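Local atomic coordinates of sortase (Actinomyces oris, PDB entry 5UTT), a protein that probably acts as a transpeptidase of the sortase family, cleaving sorting signals of surface proteins so that they can be joined to the cell envelope. Residues 36-46 with 86-96; 141-150 with 161-169. All coordinates share one frame; numbering follows the deposited sequence.

Interaction 1 (36-46 with 86-96); sequences KWYGVTNNNMP and GNSFRRIDLLQ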
loop_
_atom_site.group_PDB
_atom_site.type_symbol
_atom_site.label_atom_id
_atom_site.label_comp_id
_atom_site.label_asym_id
_atom_site.label_seq_id
_atom_site.Cartn_x
_atom_site.Cartn_y
_atom_site.Cartn_z
ATOM N N LYS A 36 -0.016 -2.554 -12.477
ATOM C CA LYS A 36 -0.160 -1.415 -13.404
ATOM C C LYS A 36 1.022 -0.437 -13.464
ATOM O O LYS A 36 0.981 0.535 -14.239
ATOM C CB LYS A 36 -1.402 -0.640 -13.070
ATOM C CG LYS A 36 -2.641 -1.359 -13.588
ATOM C CD LYS A 36 -3.731 -0.355 -13.807
ATOM C CE LYS A 36 -4.818 -0.873 -14.716
ATOM N NZ LYS A 36 -5.987 0.015 -14.514
ATOM N N TRP A 37 1.996 -0.624 -12.608
ATOM C CA TRP A 37 3.170 0.227 -12.574
ATOM C C TRP A 37 4.369 -0.456 -13.219
ATOM O O TRP A 37 5.471 0.181 -13.307
ATOM C CB TRP A 37 3.497 0.677 -11.135
ATOM C CG TRP A 37 2.470 1.584 -10.519
ATOM C CD1 TRP A 37 1.411 2.190 -11.161
ATOM C CD2 TRP A 37 2.394 2.018 -9.154
ATOM N NE1 TRP A 37 0.683 2.918 -10.295
ATOM C CE2 TRP A 37 1.238 2.838 -9.051
ATOM C CE3 TRP A 37 3.155 1.776 -7.999
ATOM C CZ2 TRP A 37 0.855 3.436 -7.858
ATOM C CZ3 TRP A 37 2.749 2.364 -6.817
ATOM C CH2 TRP A 37 1.598 3.174 -6.762
ATOM N N TYR A 38 4.196 -1.676 -13.727
ATOM C CA TYR A 38 5.244 -2.301 -14.535
ATOM C C TYR A 38 5.486 -1.382 -15.735
ATOM O O TYR A 38 4.556 -0.989 -16.431
ATOM C CB TYR A 38 4.908 -3.705 -14.964
ATOM C CG TYR A 38 5.149 -4.754 -13.911
ATOM C CD1 TYR A 38 6.394 -4.887 -13.288
ATOM C CD2 TYR A 38 4.142 -5.648 -13.557
ATOM C CE1 TYR A 38 6.626 -5.865 -12.340
ATOM C CE2 TYR A 38 4.359 -6.623 -12.611
ATOM C CZ TYR A 38 5.592 -6.749 -12.016
ATOM O OH TYR A 38 5.758 -7.742 -11.097
ATOM N N GLY A 39 6.731 -0.975 -15.922
ATOM C CA GLY A 39 7.086 -0.100 -17.033
ATOM C C GLY A 39 7.033 1.370 -16.677
ATOM O O GLY A 39 7.494 2.213 -17.454
ATOM N N VAL A 40 6.477 1.676 -15.510
ATOM C CA VAL A 40 6.385 3.020 -14.970
ATOM C C VAL A 40 7.528 3.244 -13.991
ATOM O O VAL A 40 8.378 4.127 -14.193
ATOM C CB VAL A 40 5.020 3.253 -14.280
ATOM C CG1 VAL A 40 4.949 4.662 -13.697
ATOM C CG2 VAL A 40 3.879 2.949 -15.244
ATOM N N THR A 41 7.586 2.416 -12.949
ATOM C CA THR A 41 8.640 2.470 -11.951
ATOM C C THR A 41 9.385 1.134 -11.932
ATOM O O THR A 41 8.996 0.231 -12.644
ATOM C CB THR A 41 8.079 2.789 -10.550
ATOM O OG1 THR A 41 7.375 1.671 -10.042
ATOM C CG2 THR A 41 7.101 3.950 -10.585
ATOM N N ASN A 42 10.429 0.995 -11.114
ATOM C CA ASN A 42 11.088 -0.292 -10.928
ATOM C C ASN A 42 10.110 -1.292 -10.307
ATOM O O ASN A 42 10.358 -2.499 -10.354
ATOM C CB ASN A 42 12.282 -0.166 -9.997
ATOM C CG ASN A 42 13.317 0.820 -10.521
ATOM O OD1 ASN A 42 13.196 1.323 -11.627
ATOM N ND2 ASN A 42 14.329 1.092 -9.723
ATOM N N ASN A 43 9.067 -0.756 -9.672
ATOM C CA ASN A 43 7.961 -1.572 -9.134
ATOM C C ASN A 43 8.439 -2.590 -8.082
ATOM O O ASN A 43 7.985 -3.745 -8.030
ATOM C CB ASN A 43 7.186 -2.222 -10.271
ATOM C CG ASN A 43 5.729 -2.492 -9.905
ATOM O OD1 ASN A 43 5.211 -1.922 -8.947
ATOM N ND2 ASN A 43 5.055 -3.291 -10.713
ATOM N N ASN A 44 9.294 -2.134 -7.184
ATOM C CA ASN A 44 9.749 -2.992 -6.112
ATOM C C ASN A 44 10.026 -2.161 -4.887
ATOM O O ASN A 44 11.053 -2.284 -4.239
ATOM C CB ASN A 44 10.951 -3.851 -6.536
ATOM C CG ASN A 44 12.190 -3.047 -6.836
ATOM O OD1 ASN A 44 12.142 -1.863 -7.121
ATOM N ND2 ASN A 44 13.336 -3.704 -6.720
ATOM N N MET A 45 9.034 -1.332 -4.581
ATOM C CA MET A 45 9.188 -0.295 -3.622
ATOM C C MET A 45 9.209 -0.839 -2.229
ATOM O O MET A 45 8.232 -1.525 -1.807
ATOM C CB MET A 45 8.036 0.694 -3.818
ATOM C CG MET A 45 8.138 1.956 -3.006
ATOM S SD MET A 45 6.878 3.140 -3.514
ATOM C CE MET A 45 7.316 4.633 -2.606
ATOM N N PRO A 46 10.265 -0.585 -1.467
ATOM C CA PRO A 46 10.263 -1.083 -0.065
ATOM C C PRO A 46 9.200 -0.362 0.746
ATOM O O PRO A 46 8.905 0.810 0.483
ATOM C CB PRO A 46 11.662 -0.722 0.467
ATOM C CG PRO A 46 12.399 -0.238 -0.720
ATOM C CD PRO A 46 11.456 0.240 -1.732
ATOM N N GLY A 86 12.844 6.153 -9.281
ATOM C CA GLY A 86 13.041 4.740 -9.164
ATOM C C GLY A 86 11.724 4.135 -8.706
ATOM O O GLY A 86 11.128 3.352 -9.434
ATOM N N ASN A 87 11.258 4.560 -7.535
ATOM C CA ASN A 87 9.986 4.070 -6.962
ATOM C C ASN A 87 9.252 5.238 -6.358
ATOM O O ASN A 87 9.832 6.029 -5.627
ATOM C CB ASN A 87 10.218 3.026 -5.872
ATOM C CG ASN A 87 10.529 1.649 -6.423
ATOM O OD1 ASN A 87 9.734 1.078 -7.209
ATOM N ND2 ASN A 87 11.626 1.060 -5.959
ATOM N N SER A 88 7.954 5.320 -6.609
ATOM C CA SER A 88 7.127 6.407 -6.132
ATOM C C SER A 88 5.649 6.065 -6.327
ATOM O O SER A 88 5.350 5.105 -7.002
ATOM C CB SER A 88 7.354 7.645 -6.933
ATOM O OG SER A 88 6.822 7.479 -8.248
ATOM N N PHE A 89 4.748 6.921 -5.866
ATOM C CA PHE A 89 3.280 6.732 -6.132
ATOM C C PHE A 89 2.856 7.661 -7.297
ATOM O O PHE A 89 1.723 8.178 -7.387
ATOM C CB PHE A 89 2.452 7.011 -4.856
ATOM C CG PHE A 89 2.560 5.964 -3.760
ATOM C CD1 PHE A 89 3.403 4.869 -3.869
ATOM C CD2 PHE A 89 1.795 6.085 -2.611
ATOM C CE1 PHE A 89 3.449 3.906 -2.881
ATOM C CE2 PHE A 89 1.858 5.122 -1.617
ATOM C CZ PHE A 89 2.700 4.060 -1.735
ATOM N N ARG A 90 3.806 7.972 -8.188
ATOM C CA ARG A 90 3.543 8.919 -9.252
ATOM C C ARG A 90 2.245 8.642 -9.988
ATOM O O ARG A 90 1.496 9.585 -10.314
ATOM C CB ARG A 90 4.676 8.859 -10.265
ATOM C CG ARG A 90 4.554 9.878 -11.376
ATOM C CD ARG A 90 5.671 9.637 -12.366
ATOM N NE ARG A 90 5.786 10.716 -13.307
ATOM C CZ ARG A 90 6.611 10.710 -14.349
ATOM N NH1 ARG A 90 7.392 9.654 -14.580
ATOM N NH2 ARG A 90 6.650 11.757 -15.161
ATOM N N ARG A 91 2.008 7.373 -10.289
ATOM C CA ARG A 91 0.938 7.002 -11.191
ATOM C C ARG A 91 -0.134 6.325 -10.394
ATOM O O ARG A 91 -0.774 5.427 -10.877
ATOM C CB ARG A 91 1.434 6.194 -12.397
ATOM C CG ARG A 91 2.194 7.037 -13.418
ATOM C CD ARG A 91 1.228 7.735 -14.367
ATOM N NE ARG A 91 0.492 8.874 -13.780
ATOM C CZ ARG A 91 0.975 10.102 -13.653
ATOM N NH1 ARG A 91 2.224 10.418 -14.053
ATOM N NH2 ARG A 91 0.203 11.045 -13.125
ATOM N N ILE A 92 -0.350 6.824 -9.175
ATOM C CA ILE A 92 -1.471 6.362 -8.342
ATOM C C ILE A 92 -2.803 6.484 -9.077
ATOM O O ILE A 92 -3.760 5.735 -8.777
ATOM C CB ILE A 92 -1.472 7.111 -6.998
ATOM C CG1 ILE A 92 -2.356 6.374 -5.970
ATOM C CG2 ILE A 92 -1.864 8.561 -7.166
ATOM C CD1 ILE A 92 -2.142 6.809 -4.542
ATOM N N ASP A 93 -2.863 7.423 -10.007
ATOM C CA ASP A 93 -4.094 7.745 -10.765
ATOM C C ASP A 93 -4.476 6.676 -11.786
ATOM O O ASP A 93 -5.560 6.757 -12.348
ATOM C CB ASP A 93 -3.994 9.111 -11.452
ATOM C CG ASP A 93 -2.782 9.225 -12.363
ATOM O OD1 ASP A 93 -2.011 8.270 -12.480
ATOM O OD2 ASP A 93 -2.643 10.279 -12.983
ATOM N N LEU A 94 -3.642 5.660 -11.993
ATOM C CA LEU A 94 -3.927 4.602 -12.953
ATOM C C LEU A 94 -4.748 3.525 -12.297
ATOM O O LEU A 94 -5.209 2.655 -12.975
ATOM C CB LEU A 94 -2.662 3.953 -13.496
ATOM C CG LEU A 94 -1.667 4.866 -14.259
ATOM C CD1 LEU A 94 -0.495 3.987 -14.660
ATOM C CD2 LEU A 94 -2.298 5.523 -15.462
ATOM N N LEU A 95 -4.907 3.581 -10.989
ATOM C CA LEU A 95 -5.528 2.470 -10.271
ATOM C C LEU A 95 -7.039 2.623 -10.328
ATOM O O LEU A 95 -7.614 3.668 -9.953
ATOM C CB LEU A 95 -4.997 2.433 -8.832
ATOM C CG LEU A 95 -3.484 2.224 -8.687
ATOM C CD1 LEU A 95 -3.018 2.353 -7.259
ATOM C CD2 LEU A 95 -3.146 0.849 -9.226
ATOM N N GLN A 96 -7.688 1.565 -10.799
ATOM C CA GLN A 96 -9.118 1.537 -10.946
ATOM C C GLN A 96 -9.654 0.345 -10.146
ATOM O O GLN A 96 -8.919 -0.584 -9.804
ATOM C CB GLN A 96 -9.455 1.394 -12.440
ATOM C CG GLN A 96 -8.760 2.426 -13.337
ATOM C CD GLN A 96 -8.915 2.157 -14.827
ATOM O OE1 GLN A 96 -9.838 1.484 -15.260
ATOM N NE2 GLN A 96 -8.005 2.717 -15.629
HETATM O O HOH W 1 7.088 2.133 -7.474
#

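Interaction 2 (141-150 with 161-169); sequences DRYITLTTCH and LRWIVHAKF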
loop_
_atom_site.group_PDB
_atom_site.type_symbol
_atom_site.label_atom_id
_atom_site.label_comp_id
_atom_site.label_asym_id
_atom_site.label_seq_id
_atom_site.Cartn_x
_atom_site.Cartn_y
_atom_site.Cartn_z
ATOM N N ASP A 141 -12.951 -6.404 7.782
ATOM C CA ASP A 141 -12.152 -6.763 6.623
ATOM C C ASP A 141 -10.724 -6.232 6.757
ATOM O O ASP A 141 -10.416 -5.512 7.684
ATOM C CB ASP A 141 -12.794 -6.192 5.364
ATOM C CG ASP A 141 -14.101 -6.880 5.017
ATOM O OD1 ASP A 141 -14.184 -8.113 5.203
ATOM O OD2 ASP A 141 -15.029 -6.193 4.535
ATOM N N ARG A 142 -9.878 -6.684 5.860
ATOM C CA ARG A 142 -8.485 -6.278 5.837
ATOM C C ARG A 142 -8.288 -5.388 4.617
ATOM O O ARG A 142 -8.558 -5.811 3.477
ATOM C CB ARG A 142 -7.637 -7.522 5.743
ATOM C CG ARG A 142 -7.711 -8.449 6.928
ATOM C CD ARG A 142 -7.080 -9.790 6.607
ATOM N NE ARG A 142 -7.012 -10.583 7.815
ATOM C CZ ARG A 142 -8.029 -11.262 8.337
ATOM N NH1 ARG A 142 -9.221 -11.298 7.722
ATOM N NH2 ARG A 142 -7.842 -11.928 9.474
ATOM N N TYR A 143 -7.833 -4.146 4.844
ATOM C CA TYR A 143 -7.566 -3.204 3.752
ATOM C C TYR A 143 -6.110 -2.808 3.734
ATOM O O TYR A 143 -5.400 -2.916 4.759
ATOM C CB TYR A 143 -8.364 -1.910 3.894
ATOM C CG TYR A 143 -9.781 -1.993 3.420
ATOM C CD1 TYR A 143 -10.109 -1.642 2.132
ATOM C CD2 TYR A 143 -10.773 -2.496 4.242
ATOM C CE1 TYR A 143 -11.405 -1.721 1.673
ATOM C CE2 TYR A 143 -12.079 -2.583 3.805
ATOM C CZ TYR A 143 -12.380 -2.210 2.499
ATOM O OH TYR A 143 -13.647 -2.283 2.001
ATOM N N ILE A 144 -5.712 -2.324 2.569
ATOM C CA ILE A 144 -4.466 -1.496 2.424
ATOM C C ILE A 144 -4.938 -0.137 1.920
ATOM O O ILE A 144 -5.919 -0.056 1.178
ATOM C CB ILE A 144 -3.378 -2.149 1.527
ATOM C CG1 ILE A 144 -2.014 -1.390 1.620
ATOM C CG2 ILE A 144 -3.752 -2.195 0.051
ATOM C CD1 ILE A 144 -0.851 -2.033 0.925
ATOM N N THR A 145 -4.225 0.924 2.305
ATOM C CA THR A 145 -4.550 2.239 1.853
ATOM C C THR A 145 -3.240 2.860 1.405
ATOM O O THR A 145 -2.279 2.809 2.149
ATOM C CB THR A 145 -5.179 3.106 2.955
ATOM O OG1 THR A 145 -6.462 2.540 3.326
ATOM C CG2 THR A 145 -5.462 4.494 2.458
ATOM N N LEU A 146 -3.246 3.398 0.199
ATOM C CA LEU A 146 -2.078 4.165 -0.314
ATOM C C LEU A 146 -2.439 5.615 -0.357
ATOM O O LEU A 146 -3.488 5.958 -0.967
ATOM C CB LEU A 146 -1.683 3.697 -1.710
ATOM C CG LEU A 146 -0.652 2.560 -1.881
ATOM C CD1 LEU A 146 -1.081 1.315 -1.190
ATOM C CD2 LEU A 146 -0.385 2.274 -3.358
ATOM N N THR A 147 -1.529 6.481 0.124
ATOM C CA THR A 147 -1.738 7.913 0.149
ATOM C C THR A 147 -0.579 8.644 -0.490
ATOM O O THR A 147 0.561 8.245 -0.317
ATOM C CB THR A 147 -1.983 8.504 1.594
ATOM O OG1 THR A 147 -0.782 8.648 2.368
ATOM C CG2 THR A 147 -2.900 7.585 2.429
ATOM N N THR A 148 -0.911 9.705 -1.173
ATOM C CA THR A 148 0.113 10.596 -1.731
ATOM C C THR A 148 -0.500 11.974 -2.009
ATOM O O THR A 148 -1.694 12.176 -1.868
ATOM C CB THR A 148 0.722 9.964 -3.013
ATOM O OG1 THR A 148 1.895 10.722 -3.390
ATOM C CG2 THR A 148 -0.222 10.007 -4.115
ATOM N N CYS A 149 0.313 12.929 -2.477
ATOM C CA CYS A 149 -0.130 14.281 -2.770
ATOM C C CYS A 149 -0.754 14.394 -4.126
ATOM O O CYS A 149 -0.374 13.670 -5.034
ATOM C CB CYS A 149 1.085 15.246 -2.691
ATOM S SG CYS A 149 1.564 15.518 -0.983
ATOM N N HIS A 150 -1.688 15.342 -4.263
ATOM C CA HIS A 150 -2.271 15.714 -5.524
ATOM C C HIS A 150 -2.726 17.206 -5.444
ATOM O O HIS A 150 -3.154 17.698 -4.401
ATOM C CB HIS A 150 -3.476 14.761 -5.886
ATOM C CG HIS A 150 -3.969 14.873 -7.310
ATOM N ND1 HIS A 150 -3.305 14.319 -8.380
ATOM C CD2 HIS A 150 -5.078 15.457 -7.833
ATOM C CE1 HIS A 150 -3.980 14.533 -9.490
ATOM N NE2 HIS A 150 -5.052 15.245 -9.188
ATOM N N LEU A 161 -4.054 18.732 -1.898
ATOM C CA LEU A 161 -4.968 17.593 -1.707
ATOM C C LEU A 161 -4.157 16.305 -1.557
ATOM O O LEU A 161 -2.960 16.279 -1.726
ATOM C CB LEU A 161 -5.925 17.468 -2.878
ATOM C CG LEU A 161 -6.985 18.559 -3.119
ATOM C CD1 LEU A 161 -7.910 18.249 -4.295
ATOM C CD2 LEU A 161 -7.738 18.807 -1.845
ATOM N N ARG A 162 -4.861 15.221 -1.229
ATOM C CA ARG A 162 -4.223 13.905 -1.129
ATOM C C ARG A 162 -5.025 12.881 -1.935
ATOM O O ARG A 162 -6.232 12.731 -1.724
ATOM C CB ARG A 162 -4.098 13.455 0.348
ATOM C CG ARG A 162 -3.381 14.435 1.265
ATOM C CD ARG A 162 -1.910 14.493 0.921
ATOM N NE ARG A 162 -1.129 15.282 1.896
ATOM C CZ ARG A 162 -0.888 16.566 1.740
ATOM N NH1 ARG A 162 -1.416 17.203 0.680
ATOM N NH2 ARG A 162 -0.151 17.228 2.637
ATOM N N TRP A 163 -4.355 12.169 -2.829
ATOM C CA TRP A 163 -4.970 11.062 -3.561
ATOM C C TRP A 163 -4.838 9.781 -2.738
ATOM O O TRP A 163 -3.745 9.340 -2.371
ATOM C CB TRP A 163 -4.328 10.911 -4.934
ATOM C CG TRP A 163 -5.079 9.993 -5.837
ATOM C CD1 TRP A 163 -5.275 8.635 -5.701
ATOM C CD2 TRP A 163 -5.634 10.346 -7.098
ATOM N NE1 TRP A 163 -5.953 8.141 -6.797
ATOM C CE2 TRP A 163 -6.203 9.189 -7.655
ATOM C CE3 TRP A 163 -5.754 11.557 -7.795
ATOM C CZ2 TRP A 163 -6.847 9.218 -8.867
ATOM C CZ3 TRP A 163 -6.393 11.576 -8.990
ATOM C CH2 TRP A 163 -6.926 10.414 -9.525
ATOM N N ILE A 164 -5.989 9.151 -2.478
ATOM C CA ILE A 164 -6.083 7.993 -1.593
ATOM C C ILE A 164 -6.626 6.813 -2.394
ATOM O O ILE A 164 -7.610 6.948 -3.078
ATOM C CB ILE A 164 -7.084 8.211 -0.457
ATOM C CG1 ILE A 164 -6.869 9.564 0.222
ATOM C CG2 ILE A 164 -7.045 7.041 0.543
ATOM C CD1 ILE A 164 -5.521 9.692 0.884
ATOM N N VAL A 165 -5.951 5.669 -2.315
ATOM C CA VAL A 165 -6.476 4.422 -2.910
ATOM C C VAL A 165 -6.734 3.391 -1.825
ATOM O O VAL A 165 -5.856 3.073 -1.048
ATOM C CB VAL A 165 -5.543 3.825 -3.994
ATOM C CG1 VAL A 165 -6.038 2.462 -4.526
ATOM C CG2 VAL A 165 -5.431 4.783 -5.136
ATOM N N HIS A 166 -7.940 2.836 -1.837
ATOM C CA HIS A 166 -8.277 1.716 -0.934
ATOM C C HIS A 166 -8.352 0.370 -1.681
ATOM O O HIS A 166 -8.900 0.304 -2.774
ATOM C CB HIS A 166 -9.645 1.971 -0.266
ATOM C CG HIS A 166 -9.652 3.110 0.696
ATOM N ND1 HIS A 166 -10.551 4.155 0.628
ATOM C CD2 HIS A 166 -8.807 3.412 1.705
ATOM C CE1 HIS A 166 -10.292 5.014 1.596
ATOM N NE2 HIS A 166 -9.227 4.594 2.251
ATOM N N ALA A 167 -7.814 -0.687 -1.080
ATOM C CA ALA A 167 -7.866 -2.040 -1.640
ATOM C C ALA A 167 -8.219 -3.037 -0.530
ATOM O O ALA A 167 -7.670 -2.997 0.565
ATOM C CB ALA A 167 -6.565 -2.427 -2.350
ATOM N N LYS A 168 -9.211 -3.874 -0.827
ATOM C CA LYS A 168 -9.668 -4.917 0.098
ATOM C C LYS A 168 -8.916 -6.239 -0.135
ATOM O O LYS A 168 -8.676 -6.634 -1.273
ATOM C CB LYS A 168 -11.174 -5.110 -0.090
ATOM C CG LYS A 168 -11.784 -6.106 0.883
ATOM C CD LYS A 168 -13.313 -6.062 0.829
ATOM C CE LYS A 168 -13.887 -7.258 1.547
ATOM N NZ LYS A 168 -15.363 -7.194 1.728
ATOM N N PHE A 169 -8.570 -6.924 0.943
ATOM C CA PHE A 169 -7.831 -8.172 0.854
ATOM C C PHE A 169 -8.546 -9.194 -0.016
ATOM O O PHE A 169 -9.782 -9.381 0.149
ATOM C CB PHE A 169 -7.560 -8.703 2.263
ATOM C CG PHE A 169 -6.752 -9.974 2.298
ATOM C CD1 PHE A 169 -5.383 -9.977 2.045
ATOM C CD2 PHE A 169 -7.362 -11.167 2.561
ATOM C CE1 PHE A 169 -4.652 -11.154 2.055
ATOM C CE2 PHE A 169 -6.650 -12.331 2.580
ATOM C CZ PHE A 169 -5.297 -12.332 2.315
#

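Interaction 1 (36-46 with 86-96)
Trp37 presents the NE1 edge of its indole to the Phe89-Ile92 turn, where NE1 donates to Arg91 O at 3.0 Å. The bond is bent, and NE1 sits above the carbonyl plane, 73° out of it; Leu94 N reaches the same oxygen from the opposite face, so Arg91 O is gripped twice. Past NE1, the six-membered ring runs on toward Phe89, with Trp37 CH2 3.8 Å from Phe89 CD1. The two ring planes meet obliquely, 43° apart. Met45 approaches Phe89 obliquely too, from the other side of the ring plane, its SD 3.6 Å from Phe89 CE1, a Met-aromatic contact. With CG anti to the backbone N (chi1 -172°) and an extended chain beyond, Met45 CG also packs against Asn87 CB.

The Asn87 amide meets the chain turning into strand 45-49. Its OD1 accepts from Asn44 N at 3.2 Å, while Asn87 ND2 donates to Asn44 OD1, also at 3.2 Å, with that acceptor in the amide plane; two bonds thus fix the amide's rotation. Alongside, Asn42 N donates almost straight to Gly86 O at 3.0 Å. In this sortase domain the contact packs the loop following strand 74-79 onto the turn that leads into strand 45-49. A water bonded to Thr41 OG1 probably donates to Asn87 OD1.

Further out, Val40 CG1 lies against the aliphatic part of Arg91, 3.6 Å from its CG. Arg91 bends at chi2 and chi3 and grips Asp93 side-on with NE and NH2, while its NH1 reaches Glu156. At the other end, Lys36 NZ bonds Leu94 O at 3.2 Å and is salt-bridged to Asp99. Within 86-96, Ser88 OG accepts from Arg90 N, an ST turn at the start of the Phe89-Ile92 turn.

Interaction 2 (141-150 with 161-169)
Leu161 and His150 pair through their backbones, His150 N donating to Leu161 O and Leu161 N to His150 O. The guanidinium of the next residue loads the same Leu161 oxygen again: Arg162 NH1 lies 3.0 Å from Leu161 O, on the opposite face of that carbonyl from His150 N, and also bonds Asn159 O. Bent at chi2 (-70°), Arg162 brings this group beside Cys149, whose SG lies over one guanidinium face, 3.8 Å from Arg162 NH1. Trp163 and His150 project from the same face of the sheet, and the indole turns its edge to the imidazole face. Trp163 CE3 comes within 3.7 Å of His150 ND1 and the planes stand 70° apart, an edge-to-face pair; Arg82 donates to the imidazole, and His117 stacks on Trp163.

Ile164 then splits its branches, CG2 3.6 Å from Thr145 CG2 and CD1 3.7 Å from Thr147 CG2. The strands form an antiparallel hairpin, the N-to-C directions of the two short segments standing 142° apart. Thr145 to Cys149 read Thr-Leu-Thr-Thr-Cys, matching the TLXTC signature of sortases, so Cys149 is probably the family's catalytic cysteine; the guanidinium of Arg162, beside its SG on the partner strand, is consistent with the family's conserved arginine. Val165 continues the pairing, its N donating to Leu146 O at 2.8 Å.

His166 stands beside Thr145, with CD2 3.0 Å from Thr145 OG1 at the ring edge; Asn75 bonds that hydroxyl and Val127 O the imidazole NE2. On the other face of the sheet Ala167 CB touches Ile144 CG2, close to Phe112 and Ile101. Lys168 lays CB over the Tyr143 ring in an off-centre CH-pi contact, and its extended chain carries NZ to Asp141 OD2 at 3.0 Å, a salt bridge made from above the carboxylate plane. Last, Phe169 N bonds Arg142 O.

In the fold
From the N terminus, the chain leaves strand 28-33 through 36-44 into strand 45-49, then runs through strands 61-63 and 74-79 before 86-96 returns to close interaction 1 across a 39-residue loop. After strands 100-104 and 108-120, strand 142-150 and the start of strand 161-174 form interaction 2, closing the ten-residue loop between them. The two contacts are in series, neither nested nor crossed, with centres about 14 Å apart. They nevertheless touch: Phe89 CE2 lies 3.6 Å from Leu146 CG, and Ile92 CG1 lies 3.6 Å from Val165 CG2. Residues 86-96 therefore tie the 36-46 region to the hairpin of the sheet.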